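Local coordinates for protein beta sliding clamp (Bartonella birtlesii LL-WM9, PDB 6PTR) that probably tethers DNA polymerases and other proteins to DNA, forming a ring-shaped head-to-tail homodimer that gives replication its processivity, at residues V13-F18 with D91-V96; K20-V25 with L81-V86; I95-D100 with M107-G112; G48-K53 with V67-A72; V41-E46 with I75-Y80. All blocks are in the same frame, centred on the assembly; numbering follows the deposited sequence. Where two conformers were deposited one is given.

How the contacts relate
All five contacts lie in the N-terminal domain of the clamp, with centres about 10 to 16 Å apart. Along the chain, contact 1 closes the widest loop; contact 2 is nested inside it, contact 5 inside contact 2 and contact 4 inside contact 5, while contact 3 follows on strand 94-99, where contact 1 ends. Contacts 1 and 3 belong to the four-stranded sheet (10-14, 94-99, 106-111, 114-119), contacts 4 and 5 to the sheet carrying 40-46 and 49-55. Contact 2 pairs helices 15-26 and 79-88. F18, L22, L82, I43 and M107 interlock across these elements, so helices and both sheets share one hydrophobic core.

Contact 1. Residues V13-F18 with D91-V96; sequences VDRSQF and DGSEIV
The guanidinium of R15 and the carboxylate of D91 are turned 49° against each other. D91 OD2 reaches R15 NH1 obliquely at 3.8 Å, a long salt bridge, and S16 OG lies at the guanidinium edge, in its plane. R15 finds firmer partners elsewhere: NE bonds to V86 O, and F19 adds a cation-pi contact. S16 OG, in turn, meets the carboxylate from above its plane, donating to D91 OD1 over a very short 2.3 Å; D91 is poorly ordered, so that length deserves little weight. A bend at chi2 (-94°) carries the R15 chain across D91, and lower down I95 CD1 packs on R15 CB at 3.8 Å.

On the backbone, V13 N gives to I95 O (2.8 Å) and I95 N returns a bond to V13 O (2.9 Å), a hydrogen-bonded antiparallel pair. Just past the strand, R15 N donates to S93 O at 3.1 Å from above the carbonyl plane. Water 1 sits between the segments, donating to D14 OD1 at 2.6 Å and accepting from S16 N and, weakly, from G92 N. The other oxygen, D14 OD2, accepts from Q17 N (2.9 Å) with its anti lone pair. This is a classic N-cap at a strand-to-helix junction, here where strand 10-14, at the border of its antiparallel sheet, runs into helix 15-26 of the clamp's N-terminal domain.

Contact 2. Residues K20-V25 with L81-V86; sequences KSLGRV and LLYDIV
L22 is the first residue of 20-25 to reach across, and it carries most of the contact. With CG anti to the backbone N (chi1 -169°), its branch slides between L82 and Y83 of the facing helix. CD2 is the working methyl: it lies 3.6 Å from L82 CG and equally 3.6 Å from Y83 CA, so it rests on the helix backbone as well as on a side chain. Farther along, the same L22 CD2 comes within 4.3 Å of V86 CG2. L22 CG meets the Y83 ring at its edge, near the ring plane, 4.0 Å from CD1, the two side chains running past each other in opposite directions.

Next comes G23, which offers bare backbone. Its CA lies 3.5 Å from Y83 CE1, so the tyrosine ring can settle directly against the helix main chain. No hydrogen bond crosses the contact; it is held by apolar packing.

The local axes approach to 10.2 Å and run roughly antiparallel, 149° apart. Y83 also stacks with F19 and H26, which extends the seam along helix 15-26. Beneath the pair, V41 of strand 40-46 touches both L22 and L82. On the far flank of helix 79-88, L81 and I85 pack on strand 114-119, and L81, D84 and I85 touch T287 of the second subunit, placing helix 79-88 against that subunit.

Contact 3. Residues I95-D100 with M107-G112; sequences IVLSVD and MSIVSG
Two different serine torsions turn a pair of hydroxyls onto one water. S98 holds OG in the crowded position between its backbone N and carbonyl carbon (chi1 61°), whereas S108 sends OG anti to the backbone N (chi1 166°). Water 2 lies 2.7 Å from S98 OG and 2.8 Å from S108 OG, and it also donates to V96 O at 2.9 Å, pinning both side chains to the same backbone carbonyl.

On the opposite face, L97 and I109 both place CG or CG1 anti to the carbonyl carbon, so they lie side by side pointing the same way, with L97 CD2 3.7 Å from I109 CG1. M107 is extended until its last torsion, chi3 (71°), which folds the methyl back; CE then comes 4.1 Å from L97 CD2. The tightest apolar touch joins the methyls I95 CG2 and I109 CG2 at 3.5 Å. M107 carries this face on to I75 and V77 of strand 71-78.

Backbone bonds fix the register. V96 with V110 and S98 with S108 are hydrogen-bonded pairs, each bonded in both directions; the shortest bond, S108 N to S98 O at 2.7 Å, runs nearly along the C=O axis, while the other three arrive in the carbonyl plane. L97 and I109 form the non-hydrogen-bonded pair between them. The L97 and I109 face is largely buried, and the other, with V96, S98, S108 and V110, is partly exposed; this is an antiparallel beta hairpin, forming the middle two strands of the four-stranded sheet in the clamp's N-terminal domain.

Contact 4. Residues G48-K53 with V67-A72; sequences GSVQLK and VNIEKA
The one hydrogen bond across this contact is bent at its acceptor: V67 N donates to G48 O over 3.0 Å, but from 55° out of the carbonyl plane, with a C=O...N angle of only 123°. G48 O and V67 O, two acceptors, also lie 3.1 Å apart. G48 CA makes a CA-H...O contact to V67 O, likewise 3.1 Å. G48 takes a positive phi of 68° where the chain enters strand 49-55.

Beside these backbone atoms sits a small apolar cluster built on one methyl. V50 CG2, anti to its own carbonyl carbon, meets V67 CG2 at 3.7 Å and I69 CD1 at the same 3.7 Å, crossing both side chains obliquely. I69, deposited in two conformers, also lays CG1 over the G48 backbone, 3.9 Å from its N. Inward, V50 continues to I11 and I43, and V67 to V13.

Beyond I69 the chain turns a corner at E70. E70 and K71 both face R10, whose NE makes a salt bridge to E70 OE1. The open end of the 49-55/59-69 hairpin is thus followed directly by a classic beta bulge against strand 10-14.

Contact 5. Residues V41-E46 with I75-Y80; sequences VLIDAE and ITVPAY
V41 O is held by one hydrogen bond, from V77 N at 2.9 Å in the carbonyl plane, and by one CA-H...O contact, from T76 CA at 3.1 Å. V41 N is engaged as well, giving to V77 O over 2.7 Å. Two residues on, I43 N bonds I75 O at 2.8 Å, nearly along the C=O axis, and I75 N returns a bond to I43 O. V41-V77 and I43-I75 are therefore hydrogen-bonded antiparallel pairs, with L42-T76 the non-hydrogen-bonded pair between them.

On the face of V41 and I43, I43 CD1 reaches V77 CG2 at 3.8 Å. V41 holds CG1 in the crowded position (chi1 54°), over V77 O, while its CB meets A79 CB at 4.0 Å, just past P78, which holds the N-cap position of helix 79-88. On the other face L42 CD1 crosses T76 CG2 obliquely at 3.7 Å.

Every touching residue is buried, so the polar backbone atoms of both hydrogen-bonded pairs are satisfied by each other rather than by solvent. The side-chain contacts across the strands are apolar, and the T76 hydroxyl is satisfied by L121 O and N40 ND2, consistent with a buried join that pairs its polar atoms internally.

Contact 1. Residues V13-F18 with D91-V96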
# COMPACT_ATOMS: atom_id res chain seq x y z
N VAL C 13 -21.99 8.30 22.55
CA VAL C 13 -21.13 7.12 22.65
C VAL C 13 -19.68 7.55 22.79
O VAL C 13 -19.29 8.65 22.41
CB VAL C 13 -21.30 6.22 21.42
CG1 VAL C 13 -22.74 5.75 21.35
CG2 VAL C 13 -20.90 6.99 20.17
N ASP C 14 -18.88 6.65 23.36
CA ASP C 14 -17.44 6.86 23.40
C ASP C 14 -16.89 6.67 22.00
O ASP C 14 -17.20 5.68 21.33
CB ASP C 14 -16.80 5.89 24.39
CG ASP C 14 -15.28 6.00 24.43
OD1 ASP C 14 -14.77 7.00 24.98
OD2 ASP C 14 -14.61 5.08 23.92
N ARG C 15 -16.06 7.61 21.54
CA ARG C 15 -15.54 7.51 20.18
C ARG C 15 -14.77 6.21 19.97
O ARG C 15 -14.98 5.51 18.98
CB ARG C 15 -14.67 8.72 19.87
CG ARG C 15 -14.03 8.67 18.49
CD ARG C 15 -12.64 8.06 18.55
NE ARG C 15 -12.06 7.95 17.22
CZ ARG C 15 -11.00 7.21 16.91
NH1 ARG C 15 -10.39 6.48 17.84
NH2 ARG C 15 -10.56 7.18 15.66
N SER C 16 -13.87 5.88 20.90
CA SER C 16 -12.99 4.73 20.69
C SER C 16 -13.78 3.43 20.69
O SER C 16 -13.54 2.55 19.85
CB SER C 16 -11.90 4.70 21.75
OG SER C 16 -10.93 5.68 21.46
N GLN C 17 -14.74 3.30 21.60
CA GLN C 17 -15.61 2.13 21.60
C GLN C 17 -16.41 2.03 20.31
O GLN C 17 -16.49 0.95 19.69
CB GLN C 17 -16.55 2.18 22.81
CG GLN C 17 -17.69 1.19 22.72
CD GLN C 17 -17.19 -0.23 22.84
OE1 GLN C 17 -16.64 -0.62 23.87
NE2 GLN C 17 -17.37 -1.01 21.78
N PHE C 18 -17.01 3.14 19.88
CA PHE C 18 -17.81 3.13 18.66
C PHE C 18 -16.97 2.80 17.43
O PHE C 18 -17.41 2.06 16.54
CB PHE C 18 -18.48 4.50 18.46
CG PHE C 18 -19.48 4.52 17.34
CD1 PHE C 18 -20.69 3.87 17.47
CD2 PHE C 18 -19.23 5.22 16.17
CE1 PHE C 18 -21.63 3.87 16.45
CE2 PHE C 18 -20.18 5.22 15.14
CZ PHE C 18 -21.38 4.54 15.29
N ASP C 91 -9.53 10.36 19.82
CA ASP C 91 -9.60 9.36 20.87
C ASP C 91 -9.91 10.02 22.21
O ASP C 91 -9.40 11.10 22.52
CB ASP C 91 -8.26 8.62 20.94
CG ASP C 91 -8.42 7.17 21.32
OD1 ASP C 91 -9.12 6.89 22.31
OD2 ASP C 91 -7.84 6.31 20.62
N GLY C 92 -10.77 9.38 22.99
CA GLY C 92 -11.17 9.94 24.26
C GLY C 92 -12.24 11.01 24.19
O GLY C 92 -12.61 11.56 25.24
N SER C 93 -12.74 11.32 23.01
CA SER C 93 -13.87 12.23 22.86
C SER C 93 -15.18 11.45 22.90
O SER C 93 -15.19 10.22 22.89
CB SER C 93 -13.75 13.00 21.55
OG SER C 93 -13.76 12.10 20.46
N GLU C 94 -16.29 12.19 22.95
CA GLU C 94 -17.63 11.62 22.85
C GLU C 94 -18.28 12.07 21.56
O GLU C 94 -17.96 13.12 21.00
CB GLU C 94 -18.51 12.03 24.04
CG GLU C 94 -18.13 11.36 25.34
CD GLU C 94 -19.08 11.70 26.47
OE1 GLU C 94 -19.57 12.85 26.52
OE2 GLU C 94 -19.33 10.80 27.30
N ILE C 95 -19.23 11.27 21.09
CA ILE C 95 -19.94 11.53 19.84
C ILE C 95 -21.42 11.44 20.13
O ILE C 95 -21.87 10.44 20.69
CB ILE C 95 -19.58 10.52 18.74
CG1 ILE C 95 -18.07 10.47 18.53
CG2 ILE C 95 -20.27 10.89 17.45
CD1 ILE C 95 -17.69 9.31 17.63
N VAL C 96 -22.18 12.45 19.72
CA VAL C 96 -23.63 12.42 19.81
C VAL C 96 -24.20 12.11 18.43
O VAL C 96 -23.96 12.85 17.47
CB VAL C 96 -24.19 13.74 20.36
CG1 VAL C 96 -25.72 13.67 20.41
CG2 VAL C 96 -23.63 14.04 21.74
O HOH W 1 -13.04 7.64 23.10

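Contact 2. Residues K20-V25 with L81-V86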
# COMPACT_ATOMS: atom_id res chain seq x y z
N LYS C 20 -14.16 1.01 17.34
CA LYS C 20 -13.82 -0.41 17.38
C LYS C 20 -14.98 -1.26 16.89
O LYS C 20 -14.79 -2.17 16.07
CB LYS C 20 -13.42 -0.82 18.79
CG LYS C 20 -12.92 -2.26 18.85
CD LYS C 20 -12.32 -2.62 20.20
CE LYS C 20 -11.67 -4.00 20.18
NZ LYS C 20 -10.39 -4.03 19.42
N SER C 21 -16.19 -0.98 17.37
CA SER C 21 -17.34 -1.78 16.97
C SER C 21 -17.67 -1.58 15.49
O SER C 21 -17.88 -2.55 14.75
CB SER C 21 -18.56 -1.45 17.84
OG SER C 21 -18.29 -1.70 19.22
N LEU C 22 -17.67 -0.32 15.04
CA LEU C 22 -17.89 -0.03 13.63
C LEU C 22 -16.85 -0.72 12.76
O LEU C 22 -17.17 -1.19 11.67
CB LEU C 22 -17.86 1.48 13.39
CG LEU C 22 -18.33 2.01 12.04
CD1 LEU C 22 -19.74 1.53 11.70
CD2 LEU C 22 -18.27 3.54 12.05
N GLY C 23 -15.60 -0.76 13.22
CA GLY C 23 -14.57 -1.43 12.44
C GLY C 23 -14.87 -2.89 12.23
O GLY C 23 -14.53 -3.46 11.19
N ARG C 24 -15.54 -3.52 13.20
CA ARG C 24 -15.85 -4.93 13.08
C ARG C 24 -16.97 -5.21 12.09
O ARG C 24 -17.04 -6.31 11.55
CB ARG C 24 -16.21 -5.50 14.46
CG ARG C 24 -14.98 -5.68 15.37
CD ARG C 24 -15.35 -6.11 16.79
NE ARG C 24 -14.20 -6.47 17.61
CZ ARG C 24 -14.29 -6.85 18.88
NH1 ARG C 24 -15.47 -6.92 19.48
NH2 ARG C 24 -13.19 -7.18 19.55
N VAL C 25 -17.86 -4.24 11.82
CA VAL C 25 -19.02 -4.56 10.99
C VAL C 25 -18.89 -4.00 9.58
O VAL C 25 -19.34 -4.62 8.61
CB VAL C 25 -20.33 -4.07 11.64
CG1 VAL C 25 -20.43 -4.60 13.06
CG2 VAL C 25 -20.40 -2.58 11.63
N LEU C 81 -18.33 5.85 4.82
CA LEU C 81 -18.30 7.27 5.19
C LEU C 81 -18.33 7.44 6.70
O LEU C 81 -17.56 8.23 7.27
CB LEU C 81 -19.48 8.01 4.57
CG LEU C 81 -19.63 9.48 4.97
CD1 LEU C 81 -18.34 10.28 4.65
CD2 LEU C 81 -20.84 10.10 4.26
N LEU C 82 -19.23 6.73 7.38
CA LEU C 82 -19.28 6.84 8.83
C LEU C 82 -17.96 6.41 9.45
O LEU C 82 -17.45 7.08 10.35
CB LEU C 82 -20.41 6.01 9.39
CG LEU C 82 -20.57 6.06 10.91
CD1 LEU C 82 -20.86 7.49 11.40
CD2 LEU C 82 -21.69 5.12 11.32
N TYR C 83 -17.39 5.30 8.97
CA TYR C 83 -16.09 4.85 9.48
C TYR C 83 -15.01 5.91 9.27
O TYR C 83 -14.23 6.21 10.18
CB TYR C 83 -15.68 3.53 8.81
CG TYR C 83 -14.46 2.92 9.46
CD1 TYR C 83 -14.56 2.29 10.69
CD2 TYR C 83 -13.20 2.98 8.85
CE1 TYR C 83 -13.45 1.73 11.30
CE2 TYR C 83 -12.08 2.42 9.46
CZ TYR C 83 -12.22 1.79 10.69
OH TYR C 83 -11.13 1.22 11.33
N ASP C 84 -14.94 6.48 8.06
CA ASP C 84 -13.90 7.47 7.79
C ASP C 84 -14.08 8.70 8.68
O ASP C 84 -13.09 9.30 9.11
CB ASP C 84 -13.91 7.85 6.31
CG ASP C 84 -13.43 6.72 5.41
OD1 ASP C 84 -12.70 5.83 5.89
OD2 ASP C 84 -13.78 6.73 4.22
N ILE C 85 -15.33 9.08 8.97
CA ILE C 85 -15.56 10.22 9.85
C ILE C 85 -15.08 9.91 11.27
O ILE C 85 -14.28 10.66 11.85
CB ILE C 85 -17.05 10.62 9.84
CG1 ILE C 85 -17.41 11.28 8.51
CG2 ILE C 85 -17.39 11.51 11.05
CD1 ILE C 85 -18.93 11.37 8.29
N VAL C 86 -15.53 8.78 11.82
CA VAL C 86 -15.16 8.44 13.19
C VAL C 86 -13.65 8.25 13.33
O VAL C 86 -13.05 8.62 14.35
CB VAL C 86 -15.95 7.19 13.63
CG1 VAL C 86 -15.60 6.79 15.10
CG2 VAL C 86 -17.45 7.45 13.53

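Contact 3. Residues I95-D100 with M107-G112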
# COMPACT_ATOMS: atom_id res chain seq x y z
N ILE C 95 -19.23 11.27 21.09
CA ILE C 95 -19.94 11.53 19.84
C ILE C 95 -21.42 11.44 20.13
O ILE C 95 -21.87 10.44 20.69
CB ILE C 95 -19.58 10.52 18.74
CG1 ILE C 95 -18.07 10.47 18.53
CG2 ILE C 95 -20.27 10.89 17.45
CD1 ILE C 95 -17.69 9.31 17.63
N VAL C 96 -22.18 12.45 19.72
CA VAL C 96 -23.63 12.42 19.81
C VAL C 96 -24.20 12.11 18.43
O VAL C 96 -23.96 12.85 17.47
CB VAL C 96 -24.19 13.74 20.36
CG1 VAL C 96 -25.72 13.67 20.41
CG2 VAL C 96 -23.63 14.04 21.74
N LEU C 97 -24.95 11.01 18.33
CA LEU C 97 -25.60 10.59 17.09
C LEU C 97 -27.10 10.78 17.27
O LEU C 97 -27.68 10.27 18.24
CB LEU C 97 -25.25 9.13 16.78
CG LEU C 97 -23.74 8.85 16.81
CD1 LEU C 97 -23.44 7.35 16.85
CD2 LEU C 97 -23.07 9.48 15.64
N SER C 98 -27.73 11.55 16.39
CA SER C 98 -29.14 11.86 16.63
C SER C 98 -29.89 12.03 15.32
O SER C 98 -29.34 12.50 14.33
CB SER C 98 -29.31 13.11 17.51
OG SER C 98 -28.76 14.25 16.89
N VAL C 99 -31.16 11.65 15.34
CA VAL C 99 -32.04 11.75 14.18
C VAL C 99 -33.10 12.80 14.49
O VAL C 99 -33.67 12.79 15.58
CB VAL C 99 -32.69 10.39 13.87
CG1 VAL C 99 -33.70 10.52 12.73
CG2 VAL C 99 -31.62 9.34 13.56
N ASP C 100 -33.37 13.68 13.54
CA ASP C 100 -34.38 14.72 13.72
C ASP C 100 -35.59 14.46 12.83
O ASP C 100 -35.57 13.63 11.92
CB ASP C 100 -33.81 16.11 13.42
N MET C 107 -29.07 11.90 9.76
CA MET C 107 -28.49 11.71 11.08
C MET C 107 -27.46 12.79 11.34
O MET C 107 -26.64 13.10 10.47
CB MET C 107 -27.83 10.35 11.23
CG MET C 107 -27.40 10.07 12.69
SD MET C 107 -26.53 8.50 12.90
CE MET C 107 -24.97 8.86 12.10
N SER C 108 -27.52 13.37 12.53
CA SER C 108 -26.52 14.32 12.98
C SER C 108 -25.43 13.60 13.75
O SER C 108 -25.70 12.69 14.54
CB SER C 108 -27.20 15.39 13.86
OG SER C 108 -26.26 16.14 14.60
N ILE C 109 -24.18 14.02 13.52
CA ILE C 109 -23.04 13.54 14.27
C ILE C 109 -22.36 14.76 14.84
O ILE C 109 -21.92 15.63 14.08
CB ILE C 109 -22.06 12.75 13.40
CG1 ILE C 109 -22.75 11.59 12.67
CG2 ILE C 109 -20.90 12.26 14.24
CD1 ILE C 109 -21.89 11.01 11.60
N VAL C 110 -22.27 14.86 16.17
CA VAL C 110 -21.64 16.00 16.81
C VAL C 110 -20.49 15.52 17.68
O VAL C 110 -20.67 14.64 18.53
CB VAL C 110 -22.64 16.83 17.64
CG1 VAL C 110 -21.92 17.91 18.41
CG2 VAL C 110 -23.69 17.45 16.72
N SER C 111 -19.31 16.10 17.49
CA SER C 111 -18.16 15.80 18.33
C SER C 111 -17.44 17.13 18.54
O SER C 111 -16.82 17.64 17.60
CB SER C 111 -17.25 14.76 17.69
OG SER C 111 -15.97 14.76 18.31
N GLY C 112 -17.55 17.68 19.74
CA GLY C 112 -16.96 18.99 19.98
C GLY C 112 -17.70 20.01 19.16
O GLY C 112 -18.94 20.04 19.14
O HOH W 2 -26.08 14.83 17.08

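Contact 4. Residues G48-K53 with V67-A72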
# COMPACT_ATOMS: atom_id res chain seq x y z
N GLY C 48 -30.61 0.14 26.64
CA GLY C 48 -29.23 0.24 27.10
C GLY C 48 -28.20 -0.38 26.18
O GLY C 48 -27.08 -0.65 26.62
N SER C 49 -28.54 -0.62 24.92
CA SER C 49 -27.59 -1.27 24.02
C SER C 49 -27.69 -0.68 22.63
O SER C 49 -28.79 -0.34 22.19
CB SER C 49 -27.85 -2.79 23.99
OG SER C 49 -27.01 -3.43 23.03
N VAL C 50 -26.55 -0.53 21.96
CA VAL C 50 -26.50 -0.13 20.57
C VAL C 50 -26.00 -1.33 19.79
O VAL C 50 -24.97 -1.93 20.15
CB VAL C 50 -25.57 1.07 20.35
CG1 VAL C 50 -25.33 1.30 18.87
CG2 VAL C 50 -26.18 2.31 21.00
N GLN C 51 -26.74 -1.70 18.75
CA GLN C 51 -26.33 -2.78 17.86
C GLN C 51 -26.00 -2.18 16.51
O GLN C 51 -26.77 -1.36 15.99
CB GLN C 51 -27.42 -3.84 17.70
CG GLN C 51 -26.92 -5.04 16.90
CD GLN C 51 -28.02 -6.01 16.56
OE1 GLN C 51 -28.19 -7.02 17.23
NE2 GLN C 51 -28.76 -5.72 15.49
N LEU C 52 -24.85 -2.58 15.95
CA LEU C 52 -24.47 -2.26 14.58
C LEU C 52 -24.67 -3.51 13.74
O LEU C 52 -24.28 -4.60 14.16
CB LEU C 52 -23.01 -1.81 14.50
CG LEU C 52 -22.65 -0.64 15.43
CD1 LEU C 52 -21.19 -0.28 15.31
CD2 LEU C 52 -23.56 0.57 15.14
N LYS C 53 -25.26 -3.37 12.55
CA LYS C 53 -25.48 -4.53 11.68
C LYS C 53 -25.08 -4.14 10.26
O LYS C 53 -25.41 -3.04 9.81
CB LYS C 53 -26.96 -4.95 11.71
CG LYS C 53 -27.31 -6.19 10.87
CD LYS C 53 -28.83 -6.50 10.84
CE LYS C 53 -29.34 -7.12 12.11
NZ LYS C 53 -30.75 -7.60 11.94
N VAL C 67 -24.67 1.10 26.21
CA VAL C 67 -24.70 2.57 26.22
C VAL C 67 -25.95 3.00 26.96
O VAL C 67 -27.02 2.45 26.73
CB VAL C 67 -24.78 3.20 24.81
CG1 VAL C 67 -24.51 4.70 24.90
CG2 VAL C 67 -23.85 2.56 23.85
N ASN C 68 -25.82 4.02 27.80
CA ASN C 68 -27.02 4.71 28.26
C ASN C 68 -27.65 5.44 27.07
O ASN C 68 -26.99 6.26 26.42
CB ASN C 68 -26.69 5.70 29.37
CG ASN C 68 -27.90 6.52 29.78
OD1 ASN C 68 -28.00 7.71 29.49
ND2 ASN C 68 -28.85 5.86 30.41
N ILE C 69 -28.90 5.13 26.77
CA ILE C 69 -29.59 5.64 25.58
C ILE C 69 -30.47 6.81 25.99
O ILE C 69 -31.35 6.65 26.85
CB ILE C 69 -30.44 4.54 24.91
CG1 ILE C 69 -29.60 3.29 24.64
CG2 ILE C 69 -31.07 5.07 23.62
CD1 ILE C 69 -28.50 3.49 23.64
N GLU C 70 -30.25 7.97 25.38
CA GLU C 70 -31.10 9.12 25.68
C GLU C 70 -32.48 8.97 25.03
O GLU C 70 -33.51 9.14 25.70
CB GLU C 70 -30.42 10.41 25.23
CG GLU C 70 -31.19 11.66 25.64
CD GLU C 70 -30.40 12.95 25.40
OE1 GLU C 70 -29.21 12.87 24.99
OE2 GLU C 70 -30.98 14.03 25.61
N LYS C 71 -32.52 8.67 23.74
CA LYS C 71 -33.78 8.36 23.06
C LYS C 71 -33.57 7.15 22.18
O LYS C 71 -32.67 7.15 21.33
CB LYS C 71 -34.28 9.52 22.20
CG LYS C 71 -34.51 10.82 22.91
CD LYS C 71 -34.98 11.87 21.90
CE LYS C 71 -36.23 11.39 21.14
NZ LYS C 71 -36.66 12.33 20.05
N ALA C 72 -34.40 6.12 22.37
CA ALA C 72 -34.27 4.92 21.57
C ALA C 72 -34.64 5.20 20.12
O ALA C 72 -35.45 6.09 19.82
CB ALA C 72 -35.17 3.81 22.11

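Contact 5. Residues V41-E46 with I75-Y80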
# COMPACT_ATOMS: atom_id res chain seq x y z
N VAL C 41 -24.65 0.88 7.27
CA VAL C 41 -24.69 0.13 8.52
C VAL C 41 -25.96 0.53 9.27
O VAL C 41 -26.32 1.71 9.32
CB VAL C 41 -23.44 0.39 9.39
CG1 VAL C 41 -23.23 1.87 9.62
CG2 VAL C 41 -23.58 -0.32 10.75
N LEU C 42 -26.66 -0.46 9.80
CA LEU C 42 -27.82 -0.21 10.65
C LEU C 42 -27.34 0.06 12.06
O LEU C 42 -26.55 -0.70 12.61
CB LEU C 42 -28.77 -1.41 10.65
CG LEU C 42 -29.89 -1.37 11.70
CD1 LEU C 42 -30.84 -0.19 11.46
CD2 LEU C 42 -30.64 -2.67 11.71
N ILE C 43 -27.83 1.15 12.65
CA ILE C 43 -27.56 1.50 14.04
C ILE C 43 -28.88 1.38 14.77
O ILE C 43 -29.84 2.05 14.39
CB ILE C 43 -27.02 2.93 14.18
CG1 ILE C 43 -25.78 3.14 13.32
CG2 ILE C 43 -26.70 3.23 15.68
CD1 ILE C 43 -25.23 4.55 13.42
N ASP C 44 -28.94 0.53 15.80
CA ASP C 44 -30.20 0.28 16.49
C ASP C 44 -29.95 0.43 17.98
O ASP C 44 -29.22 -0.37 18.57
CB ASP C 44 -30.74 -1.13 16.17
CG ASP C 44 -32.25 -1.22 16.29
OD1 ASP C 44 -32.84 -0.50 17.12
OD2 ASP C 44 -32.86 -2.03 15.55
N ALA C 45 -30.57 1.45 18.59
CA ALA C 45 -30.35 1.80 19.99
C ALA C 45 -31.62 1.53 20.79
O ALA C 45 -32.65 2.16 20.55
CB ALA C 45 -29.94 3.26 20.10
N GLU C 46 -31.55 0.60 21.73
CA GLU C 46 -32.71 0.29 22.55
C GLU C 46 -32.22 -0.41 23.80
O GLU C 46 -31.22 -1.13 23.75
CB GLU C 46 -33.69 -0.61 21.78
CG GLU C 46 -35.12 -0.52 22.19
CD GLU C 46 -35.96 -1.50 21.40
OE1 GLU C 46 -37.14 -1.68 21.74
OE2 GLU C 46 -35.42 -2.09 20.44
N ILE C 75 -31.48 3.86 12.69
CA ILE C 75 -31.25 4.55 11.43
C ILE C 75 -30.14 3.79 10.72
O ILE C 75 -29.36 3.08 11.37
CB ILE C 75 -30.85 6.03 11.70
CG1 ILE C 75 -30.88 6.85 10.42
CG2 ILE C 75 -29.47 6.12 12.33
CD1 ILE C 75 -32.26 7.10 9.91
N THR C 76 -30.07 3.91 9.40
CA THR C 76 -28.94 3.32 8.68
C THR C 76 -28.16 4.44 8.00
O THR C 76 -28.74 5.45 7.59
CB THR C 76 -29.37 2.25 7.64
OG1 THR C 76 -29.79 2.88 6.43
CG2 THR C 76 -30.49 1.38 8.18
N VAL C 77 -26.84 4.27 7.95
CA VAL C 77 -25.88 5.33 7.63
C VAL C 77 -24.86 4.73 6.67
O VAL C 77 -24.44 3.58 6.90
CB VAL C 77 -25.17 5.85 8.90
CG1 VAL C 77 -24.43 7.13 8.63
CG2 VAL C 77 -26.16 6.01 10.07
N PRO C 78 -24.42 5.42 5.61
CA PRO C 78 -23.37 4.85 4.74
C PRO C 78 -22.14 4.45 5.54
O PRO C 78 -21.57 5.26 6.28
CB PRO C 78 -23.09 5.98 3.75
CG PRO C 78 -24.43 6.72 3.67
CD PRO C 78 -24.90 6.73 5.10
N ALA C 79 -21.72 3.18 5.40
CA ALA C 79 -20.84 2.60 6.40
C ALA C 79 -19.39 3.07 6.23
O ALA C 79 -18.72 3.35 7.23
CB ALA C 79 -20.92 1.08 6.37
N TYR C 80 -18.88 3.13 5.00
CA TYR C 80 -17.49 3.56 4.84
C TYR C 80 -17.34 5.03 5.18
O TYR C 80 -16.33 5.43 5.78
CB TYR C 80 -17.00 3.24 3.44
CG TYR C 80 -16.68 1.76 3.31
CD1 TYR C 80 -15.47 1.25 3.78
CD2 TYR C 80 -17.59 0.88 2.74
CE1 TYR C 80 -15.18 -0.10 3.68
CE2 TYR C 80 -17.30 -0.47 2.63
CZ TYR C 80 -16.10 -0.95 3.11
OH TYR C 80 -15.82 -2.30 3.02